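Local coordinates for protein 2-hydroxyethylphosphonate dioxygenase (Streptomyces viridochromogenes, PDB 4YAR) that uses non-heme iron and dioxygen to convert 2-hydroxyethylphosphonate to hydroxymethylphosphonate and formate on the pathway to the antibiotic bialaphos, at residues T135-L138 and D142-G145; R167-D172 and E308-S313; V234-L239 and H244-A249; Q200-P205 and G412-L417. The protein carries 1 engineered substitution. All coordinates share one frame; numbering follows the deposited sequence.

Interaction 1. Residues T135-L138 and D142-G145; sequences TVNL and DING. With CD (cadmium ion), chain H.
Asn137 reaches across to the start of the next strand with its amide nitrogen: ND2 sits 3.9 Å from the backbone N of Ile143 and 4.0 Å from CG1 of the same residue. The carboxamide and the isoleucine branches approach from opposite directions, the polar group resting against the aliphatic one. With CG anti to the backbone N (chi1 -171°), the amide of Asn137 swings out beside its own carbonyl carbon and toward the start of strand 143-146. Ile143 holds CG1 between its backbone N and carbonyl carbon (chi1 65°), which brings that branch up to the amide.

The amide is held by three direct hydrogen bonds: ND2 to Gly141 O and Leu159 O, and Gly139 N to OD1. This buried group thus ties the turn between the strands to strand 156-159. Ile143 also touches Ala192 and Ile194 of strand 192-198.

One residue earlier, the CB of Asp142 points away from strand 135-138, and its carboxylate holds a cadmium ion with both oxygens, OD1 and OD2 each 2.4 Å from the metal. A water lies 2.6 Å from the cadmium, and His160 and His163 complete the protein ligands. OD1 also accepts from Ala161 N, which steadies the carboxylate.

The arrangement is a short connection from a strand of one sheet to a strand of another in the cupin-type (double-stranded beta-helix) part of the enzyme; the Asp-His-His cadmium site at the turn is separate from the His129/His182 site.

Interaction 2. Residues R167-D172 and E308-S313; sequences RWITGD and EDSRRS
Ile169 packs against the helix 307-312 with both its methyl groups. CG2 lies 3.7 Å from Ser310 CB, while CD1 reaches one residue further and rests 3.7 Å from the CA of Arg311, also touching the start of that side chain at CG. The torsions spread the two methyls: CG2 is anti to the backbone N, and CG1 takes the position anti to the carbonyl carbon (chi1 -58°), which brings CD1 up to the backbone of Arg311. Ile169 CG1 also lies over the centre of the Trp168 ring, 4.0 Å above its plane.

The other part of the contact is polar and less direct. Water 2 donates to Gly171 O at 2.9 Å and to Ser310 OG at 3.0 Å; the same hydroxyl is hydrogen-bonded to Ser324 O. Arg311 uses only its aliphatic root against Ile169, and its guanidinium makes a long, weak ion pair with Asp166. The outer face of the helix carries the exposed Arg312, which takes no part and forms a salt bridge with Asp309.

Apolar packing and a water thus join the two segments, while a direct hydrogen bond at the helix start, Ile307 N to Asp172 OD1, adds to them.

Interaction 3. Residues V234-L239 and H244-A249; sequences VLDLFL and HTRTSA
Asp236 and Arg246 link helix 231-241 to helix 246-253 within the second Cro/C1-type helix-turn-helix region, where residues 245-265 probably form the DNA-binding motif. The arginine chain is extended from CG to NE and presents its guanidinium side-on, with its plane turned 36° from that of the carboxylate. NE gives a nearly straight bond to OD1 of Asp236 (3.0 Å, 170°); the bond uses the syn lone pair of OD1, and OD1 lies in the guanidinium plane. The second bond is more bent (140°): Arg246 NH2 meets Asp236 OD2 at 3.1 Å from above the carboxylate plane. The remaining NH1 forms a salt bridge with Glu261, so the guanidinium links helix 231-241 to helix 257-265.

Next to this pair, Leu239 points at the second helix and divides its methyls. CD1 rests against the root of Arg246, 3.9 Å from its CA, while CD2 lies 3.8 Å from Ala249 CB; Leu283 of helix 270-283 touches both Leu239 and Ala249. The turn is closed by His244 N bonding to Leu239 O at 2.9 Å. Thr245 and Ser248 form a capping box at the start of helix 246-253, in which Ser248 N donates to Thr245 OG1 at 3.1 Å.

Interaction 4. Residues Q200-P205 and G412-L417; sequences QSNISP and GYQDWL
Asn202 and Gln414 meet side by side, their side chains sliding past each other in opposite directions with the amide planes 59° apart. OE1 of Gln414 lies 3.3 Å from Asn202 CB and equally near Asn202 CG, so the glutamine oxygen rests against the CB-CG bond of Asn202, near the amide carbon. Its distance to Asn202 OD1 is 3.5 Å, and since both are acceptors they are not bonded.

The conformations explain the meeting. Asn202 sets CG anti to its carbonyl carbon (chi1 -71°), pointing the amide at helix 413-420. Gln414 starts out the same way and then runs extended beyond CG, delivering OE1 to the loop. Tyr413 instead has CG between its backbone N and carbonyl carbon (chi1 82°), which sets the ring beside the side chain of Gln414, whose CG sits 3.9 Å above one face. At the edge, near the ring plane, Asn202 ND2 comes within 3.8 Å of Tyr413 CE1.

The asparagine amide is oriented from elsewhere. Gln200 NE2 donates to Asn202 OD1 at 2.9 Å in an almost straight bond, and ND2 bonds to OD2 of Asp333, whose OD1 accepts a hydrogen bond from Tyr413 N. Gln200 OE1 in turn accepts from Gly408 N. At the far end of the loop a weak bond from Ile203 N to Ser201 OG marks the approach to helix 204-210.

Between the segments themselves this is a surface contact of polar groups lying against carbon atoms and a ring edge; Asp333 bridges them by hydrogen bonds, tying Asn202 to the first turn of helix 413-420.

In the fold
Interactions 1 and 2 lie in the beta-rich part of the chain with centres 13 Å apart, and they touch: Asn137 of strand 133-140 hydrogen-bonds with Thr170 and Asp172 in the loop that packs on helix 307-312. Along the chain, interaction 1 closes before interaction 2 opens, and the segments of interactions 2 and 4 alternate. Interaction 3 sits far off in the helical part, about 48 Å from both by centres, and its segments fall between those of interaction 2 and also of interaction 4. Interaction 4, about 26 Å from interaction 3, lies nearest the chain's centre. There the loop after strand 192-198 and that after strand 400-407 lead into helices, linking sheet-forming and helical parts of the enzyme.

Interaction 1. Residues T135-L138 and D142-G145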
# COMPACT_ATOMS: atom_id res chain seq x y z
N THR A 135 3.84 12.64 -1.13
CA THR A 135 4.53 13.53 -2.03
C THR A 135 5.53 14.33 -1.23
O THR A 135 5.24 14.85 -0.13
CB THR A 135 3.59 14.52 -2.77
OG1 THR A 135 2.54 13.77 -3.42
CG2 THR A 135 4.38 15.33 -3.78
N VAL A 136 6.73 14.30 -1.74
CA VAL A 136 7.86 15.00 -1.11
C VAL A 136 8.59 15.85 -2.13
O VAL A 136 8.86 15.42 -3.25
CB VAL A 136 8.79 14.03 -0.37
CG1 VAL A 136 9.37 12.98 -1.27
CG2 VAL A 136 9.85 14.76 0.46
N ASN A 137 8.94 17.05 -1.70
CA ASN A 137 9.74 17.96 -2.53
C ASN A 137 11.22 17.61 -2.41
O ASN A 137 11.84 17.66 -1.35
CB ASN A 137 9.49 19.41 -2.18
CG ASN A 137 10.15 20.40 -3.19
OD1 ASN A 137 10.84 20.02 -4.18
ND2 ASN A 137 9.88 21.69 -2.97
N LEU A 138 11.82 17.24 -3.51
CA LEU A 138 13.28 16.96 -3.54
C LEU A 138 14.13 18.26 -3.67
O LEU A 138 15.37 18.29 -3.47
CB LEU A 138 13.61 16.08 -4.76
CG LEU A 138 13.12 14.63 -4.80
CD1 LEU A 138 13.49 13.77 -6.03
CD2 LEU A 138 13.42 13.93 -3.48
N ASP A 142 11.35 25.69 -4.05
CA ASP A 142 9.96 25.64 -3.53
C ASP A 142 9.00 25.46 -4.69
O ASP A 142 9.25 25.97 -5.81
CB ASP A 142 9.61 26.93 -2.81
CG ASP A 142 10.42 27.22 -1.53
OD1 ASP A 142 11.12 26.39 -0.90
OD2 ASP A 142 10.38 28.40 -1.15
N ILE A 143 7.91 24.72 -4.46
CA ILE A 143 6.85 24.57 -5.43
C ILE A 143 5.53 24.92 -4.82
O ILE A 143 5.37 24.95 -3.59
CB ILE A 143 6.79 23.17 -6.00
CG1 ILE A 143 6.42 22.20 -4.89
CG2 ILE A 143 8.14 22.82 -6.61
CD1 ILE A 143 6.31 20.73 -5.27
N ASN A 144 4.61 25.30 -5.69
CA ASN A 144 3.23 25.45 -5.28
C ASN A 144 2.50 24.15 -5.46
O ASN A 144 2.57 23.56 -6.53
CB ASN A 144 2.50 26.47 -6.16
CG ASN A 144 3.08 27.89 -6.09
OD1 ASN A 144 3.48 28.44 -7.10
ND2 ASN A 144 3.10 28.48 -4.94
N GLY A 145 1.74 23.76 -4.44
CA GLY A 145 0.77 22.71 -4.54
C GLY A 145 -0.63 23.26 -4.71
O GLY A 145 -1.00 24.23 -4.02
CD CD H . 11.46 27.80 0.96
O HOH W 1 12.27 26.29 2.92

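Interaction 2. Residues R167-D172 and E308-S313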
# COMPACT_ATOMS: atom_id res chain seq x y z
N ARG A 167 20.38 18.56 4.22
CA ARG A 167 19.66 18.41 3.01
C ARG A 167 19.27 16.96 2.76
O ARG A 167 18.55 16.67 1.81
CB ARG A 167 20.50 18.91 1.84
CG ARG A 167 20.92 20.37 1.97
CD ARG A 167 19.87 21.36 1.49
NE ARG A 167 19.98 21.62 0.05
CZ ARG A 167 20.16 22.79 -0.56
NH1 ARG A 167 20.28 23.94 0.08
NH2 ARG A 167 20.20 22.80 -1.87
N TRP A 168 19.76 16.04 3.59
CA TRP A 168 19.20 14.69 3.57
C TRP A 168 17.67 14.72 3.85
O TRP A 168 16.93 13.80 3.47
CB TRP A 168 19.98 13.80 4.50
CG TRP A 168 19.89 14.05 5.93
CD1 TRP A 168 20.58 14.97 6.63
CD2 TRP A 168 19.10 13.31 6.89
NE1 TRP A 168 20.26 14.88 7.99
CE2 TRP A 168 19.36 13.86 8.17
CE3 TRP A 168 18.21 12.25 6.78
CZ2 TRP A 168 18.73 13.41 9.31
CZ3 TRP A 168 17.63 11.74 7.95
CH2 TRP A 168 17.90 12.33 9.20
N ILE A 169 17.22 15.74 4.55
CA ILE A 169 15.78 16.04 4.62
C ILE A 169 15.54 17.01 3.53
O ILE A 169 15.99 18.19 3.57
CB ILE A 169 15.38 16.62 6.01
CG1 ILE A 169 15.74 15.63 7.13
CG2 ILE A 169 13.92 17.13 5.97
CD1 ILE A 169 15.70 16.12 8.58
N THR A 170 14.94 16.54 2.45
CA THR A 170 14.98 17.24 1.20
C THR A 170 13.99 18.43 1.14
O THR A 170 14.24 19.46 0.46
CB THR A 170 14.72 16.30 -0.00
OG1 THR A 170 13.36 15.79 0.02
CG2 THR A 170 15.70 15.15 0.01
N GLY A 171 12.88 18.30 1.86
CA GLY A 171 11.75 19.22 1.74
C GLY A 171 10.50 18.80 2.50
O GLY A 171 10.49 17.79 3.16
N ASP A 172 9.49 19.61 2.40
CA ASP A 172 8.19 19.33 2.98
C ASP A 172 7.61 18.07 2.32
O ASP A 172 7.90 17.75 1.11
CB ASP A 172 7.21 20.50 2.73
CG ASP A 172 7.50 21.80 3.53
OD1 ASP A 172 8.29 21.86 4.49
OD2 ASP A 172 6.92 22.85 3.14
N GLU A 308 11.00 21.32 9.21
CA GLU A 308 11.29 21.42 10.62
C GLU A 308 10.65 20.30 11.39
O GLU A 308 11.29 19.75 12.30
CB GLU A 308 10.87 22.77 11.18
CG GLU A 308 11.84 23.84 10.72
CD GLU A 308 11.48 25.25 11.17
OE1 GLU A 308 10.26 25.61 11.14
OE2 GLU A 308 12.43 25.99 11.52
N ASP A 309 9.41 19.93 11.03
CA ASP A 309 8.83 18.70 11.61
C ASP A 309 9.79 17.53 11.39
O ASP A 309 10.06 16.70 12.28
CB ASP A 309 7.45 18.30 10.96
CG ASP A 309 6.28 19.24 11.25
OD1 ASP A 309 6.15 19.90 12.33
OD2 ASP A 309 5.38 19.37 10.35
N SER A 310 10.28 17.32 10.16
CA SER A 310 11.11 16.18 9.93
C SER A 310 12.44 16.28 10.74
O SER A 310 12.92 15.30 11.30
CB SER A 310 11.41 15.97 8.42
OG SER A 310 10.21 15.74 7.77
N ARG A 311 13.00 17.48 10.82
CA ARG A 311 14.19 17.69 11.63
C ARG A 311 13.97 17.33 13.08
O ARG A 311 14.81 16.68 13.71
CB ARG A 311 14.64 19.17 11.54
CG ARG A 311 15.45 19.52 10.32
CD ARG A 311 16.23 20.82 10.63
NE ARG A 311 16.79 21.39 9.43
CZ ARG A 311 16.26 22.41 8.75
NH1 ARG A 311 15.12 23.01 9.14
NH2 ARG A 311 16.87 22.85 7.68
N ARG A 312 12.82 17.74 13.62
CA ARG A 312 12.51 17.48 15.05
C ARG A 312 12.34 16.01 15.29
O ARG A 312 12.60 15.53 16.37
CB ARG A 312 11.23 18.13 15.48
CG ARG A 312 11.34 19.59 15.79
CD ARG A 312 10.00 20.08 16.29
NE ARG A 312 9.86 21.44 15.83
CZ ARG A 312 9.10 21.87 14.83
NH1 ARG A 312 8.28 21.06 14.15
NH2 ARG A 312 9.12 23.17 14.54
N SER A 313 11.92 15.28 14.25
CA SER A 313 11.73 13.83 14.33
C SER A 313 13.02 13.05 14.32
O SER A 313 13.04 11.84 14.50
CB SER A 313 10.80 13.39 13.23
OG SER A 313 11.51 13.21 12.04
O HOH W 2 9.03 16.13 4.99

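Interaction 3. Residues V234-L239 and H244-A249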
# COMPACT_ATOMS: atom_id res chain seq x y z
N VAL A 234 -22.70 0.14 12.16
CA VAL A 234 -22.02 -1.10 11.86
C VAL A 234 -22.58 -2.30 12.68
O VAL A 234 -22.86 -3.38 12.11
CB VAL A 234 -20.47 -0.97 11.96
CG1 VAL A 234 -19.81 -2.30 11.60
CG2 VAL A 234 -19.95 0.12 11.03
N LEU A 235 -22.75 -2.15 13.99
CA LEU A 235 -23.23 -3.25 14.79
C LEU A 235 -24.60 -3.72 14.27
O LEU A 235 -24.89 -4.90 14.19
CB LEU A 235 -23.36 -2.84 16.27
CG LEU A 235 -23.98 -3.90 17.15
CD1 LEU A 235 -23.22 -5.21 17.22
CD2 LEU A 235 -24.25 -3.44 18.60
N ASP A 236 -25.44 -2.80 13.86
CA ASP A 236 -26.79 -3.20 13.43
C ASP A 236 -26.74 -4.01 12.13
O ASP A 236 -27.56 -4.89 11.92
CB ASP A 236 -27.67 -1.98 13.19
CG ASP A 236 -28.21 -1.39 14.45
OD1 ASP A 236 -28.28 -2.05 15.45
OD2 ASP A 236 -28.56 -0.21 14.40
N LEU A 237 -25.75 -3.75 11.32
CA LEU A 237 -25.58 -4.57 10.09
C LEU A 237 -25.05 -5.97 10.53
O LEU A 237 -25.45 -7.00 9.98
CB LEU A 237 -24.65 -3.90 9.15
CG LEU A 237 -25.23 -2.62 8.52
CD1 LEU A 237 -24.13 -1.84 7.78
CD2 LEU A 237 -26.40 -3.00 7.61
N PHE A 238 -24.13 -6.00 11.51
CA PHE A 238 -23.67 -7.29 12.03
C PHE A 238 -24.82 -8.11 12.66
O PHE A 238 -24.89 -9.35 12.52
CB PHE A 238 -22.62 -7.16 13.07
CG PHE A 238 -21.31 -6.60 12.58
CD1 PHE A 238 -21.02 -6.39 11.24
CD2 PHE A 238 -20.32 -6.43 13.50
CE1 PHE A 238 -19.80 -5.89 10.86
CE2 PHE A 238 -19.08 -5.94 13.13
CZ PHE A 238 -18.81 -5.74 11.79
N LEU A 239 -25.73 -7.44 13.34
CA LEU A 239 -26.80 -8.17 14.00
C LEU A 239 -27.81 -8.71 12.96
O LEU A 239 -28.20 -9.88 13.05
CB LEU A 239 -27.47 -7.30 15.08
CG LEU A 239 -26.55 -6.87 16.20
CD1 LEU A 239 -27.39 -6.05 17.25
CD2 LEU A 239 -25.81 -8.00 16.82
N HIS A 244 -30.43 -11.28 14.18
CA HIS A 244 -30.58 -10.73 15.54
C HIS A 244 -31.03 -9.30 15.52
O HIS A 244 -30.77 -8.54 14.57
CB HIS A 244 -29.26 -10.83 16.33
CG HIS A 244 -29.10 -12.07 17.15
ND1 HIS A 244 -28.15 -13.04 16.87
CD2 HIS A 244 -29.68 -12.47 18.31
CE1 HIS A 244 -28.22 -14.01 17.76
NE2 HIS A 244 -29.11 -13.67 18.66
N THR A 245 -31.69 -8.87 16.62
CA THR A 245 -31.99 -7.47 16.90
C THR A 245 -31.13 -7.04 18.08
O THR A 245 -30.52 -7.89 18.73
CB THR A 245 -33.48 -7.26 17.33
OG1 THR A 245 -33.75 -8.01 18.55
CG2 THR A 245 -34.43 -7.72 16.18
N ARG A 246 -31.09 -5.74 18.39
CA ARG A 246 -30.39 -5.29 19.58
C ARG A 246 -30.89 -5.99 20.83
O ARG A 246 -30.11 -6.39 21.67
CB ARG A 246 -30.45 -3.79 19.76
CG ARG A 246 -29.61 -3.03 18.77
CD ARG A 246 -29.41 -1.57 19.17
NE ARG A 246 -28.72 -0.86 18.12
CZ ARG A 246 -28.31 0.41 18.20
NH1 ARG A 246 -28.51 1.12 19.31
NH2 ARG A 246 -27.68 0.96 17.17
N THR A 247 -32.21 -6.16 20.96
CA THR A 247 -32.77 -6.93 22.05
C THR A 247 -32.36 -8.39 22.16
O THR A 247 -31.90 -8.75 23.22
CB THR A 247 -34.33 -6.82 21.98
OG1 THR A 247 -34.68 -5.43 21.93
CG2 THR A 247 -34.95 -7.56 23.09
N SER A 248 -32.46 -9.21 21.07
CA SER A 248 -32.07 -10.57 21.14
C SER A 248 -30.56 -10.70 21.34
O SER A 248 -30.13 -11.64 21.96
CB SER A 248 -32.51 -11.35 19.88
OG SER A 248 -31.94 -10.78 18.74
N ALA A 249 -29.76 -9.78 20.77
CA ALA A 249 -28.28 -9.86 20.89
C ALA A 249 -27.85 -9.63 22.34
O ALA A 249 -27.02 -10.39 22.91
CB ALA A 249 -27.65 -8.81 19.99

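Interaction 4. Residues Q200-P205 and G412-L417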
# COMPACT_ATOMS: atom_id res chain seq x y z
N GLN A 200 -1.09 0.94 -2.79
CA GLN A 200 -2.35 0.25 -3.16
C GLN A 200 -3.50 0.80 -2.38
O GLN A 200 -3.39 1.09 -1.21
CB GLN A 200 -2.23 -1.28 -2.96
CG GLN A 200 -2.51 -1.83 -1.53
CD GLN A 200 -1.59 -1.31 -0.40
OE1 GLN A 200 -0.43 -0.88 -0.62
NE2 GLN A 200 -2.09 -1.41 0.84
N SER A 201 -4.65 0.96 -3.03
CA SER A 201 -5.86 1.33 -2.34
C SER A 201 -6.44 0.05 -1.72
O SER A 201 -6.64 -0.95 -2.38
CB SER A 201 -6.90 1.91 -3.28
OG SER A 201 -8.10 2.09 -2.60
N ASN A 202 -6.70 0.08 -0.45
CA ASN A 202 -7.26 -1.10 0.19
C ASN A 202 -8.74 -1.25 -0.01
O ASN A 202 -9.30 -2.23 0.47
CB ASN A 202 -6.96 -1.09 1.72
CG ASN A 202 -5.48 -1.34 2.01
OD1 ASN A 202 -4.87 -2.18 1.38
ND2 ASN A 202 -4.92 -0.62 2.97
N ILE A 203 -9.38 -0.26 -0.64
CA ILE A 203 -10.84 -0.32 -0.93
C ILE A 203 -10.99 -0.82 -2.38
O ILE A 203 -12.09 -1.13 -2.90
CB ILE A 203 -11.47 1.08 -0.62
CG1 ILE A 203 -12.98 1.01 -0.53
CG2 ILE A 203 -11.01 2.15 -1.59
CD1 ILE A 203 -13.39 0.28 0.74
N SER A 204 -9.86 -0.97 -3.06
CA SER A 204 -9.91 -1.36 -4.45
C SER A 204 -10.56 -2.72 -4.71
O SER A 204 -11.35 -2.83 -5.68
CB SER A 204 -8.53 -1.33 -5.10
OG SER A 204 -8.74 -1.41 -6.48
N PRO A 205 -10.22 -3.76 -3.90
CA PRO A 205 -10.84 -5.05 -4.11
C PRO A 205 -12.39 -4.98 -3.96
O PRO A 205 -13.11 -5.58 -4.76
CB PRO A 205 -10.17 -5.94 -3.05
CG PRO A 205 -8.80 -5.35 -2.95
CD PRO A 205 -9.06 -3.86 -3.01
N GLY A 412 -0.24 -6.21 5.34
CA GLY A 412 -0.77 -4.90 5.57
C GLY A 412 -1.61 -4.93 6.83
O GLY A 412 -1.74 -6.04 7.45
N TYR A 413 -2.18 -3.78 7.19
CA TYR A 413 -2.81 -3.69 8.53
C TYR A 413 -4.07 -4.61 8.62
O TYR A 413 -4.30 -5.19 9.65
CB TYR A 413 -3.06 -2.29 9.07
CG TYR A 413 -4.32 -1.63 8.53
CD1 TYR A 413 -4.48 -1.38 7.18
CD2 TYR A 413 -5.33 -1.29 9.34
CE1 TYR A 413 -5.62 -0.78 6.68
CE2 TYR A 413 -6.48 -0.66 8.85
CZ TYR A 413 -6.65 -0.42 7.52
OH TYR A 413 -7.83 0.20 7.05
N GLN A 414 -4.75 -4.82 7.50
CA GLN A 414 -5.91 -5.75 7.46
C GLN A 414 -5.48 -7.23 7.60
O GLN A 414 -6.19 -8.04 8.23
CB GLN A 414 -6.64 -5.54 6.15
CG GLN A 414 -7.38 -4.25 6.10
CD GLN A 414 -7.76 -3.90 4.67
OE1 GLN A 414 -6.87 -3.69 3.80
NE2 GLN A 414 -9.08 -3.78 4.41
N ASP A 415 -4.29 -7.63 7.06
CA ASP A 415 -3.71 -8.99 7.31
C ASP A 415 -3.40 -9.12 8.80
O ASP A 415 -3.66 -10.18 9.44
CB ASP A 415 -2.36 -9.22 6.57
CG ASP A 415 -2.52 -9.60 5.13
OD1 ASP A 415 -3.62 -10.01 4.67
OD2 ASP A 415 -1.54 -9.55 4.36
N TRP A 416 -2.89 -8.06 9.40
CA TRP A 416 -2.59 -8.12 10.84
C TRP A 416 -3.81 -8.40 11.67
O TRP A 416 -3.77 -9.22 12.64
CB TRP A 416 -1.82 -6.90 11.34
CG TRP A 416 -0.40 -6.89 10.95
CD1 TRP A 416 0.22 -6.03 10.10
CD2 TRP A 416 0.61 -7.83 11.36
NE1 TRP A 416 1.55 -6.36 9.96
CE2 TRP A 416 1.82 -7.46 10.72
CE3 TRP A 416 0.61 -8.93 12.23
CZ2 TRP A 416 3.01 -8.16 10.92
CZ3 TRP A 416 1.82 -9.65 12.42
CH2 TRP A 416 2.98 -9.26 11.75
N LEU A 417 -4.92 -7.78 11.29
CA LEU A 417 -6.16 -8.03 12.02
C LEU A 417 -6.54 -9.49 11.92
O LEU A 417 -6.89 -10.16 12.89
CB LEU A 417 -7.26 -7.12 11.48
CG LEU A 417 -8.63 -7.22 12.15
CD1 LEU A 417 -8.63 -6.44 13.44
CD2 LEU A 417 -9.67 -6.66 11.23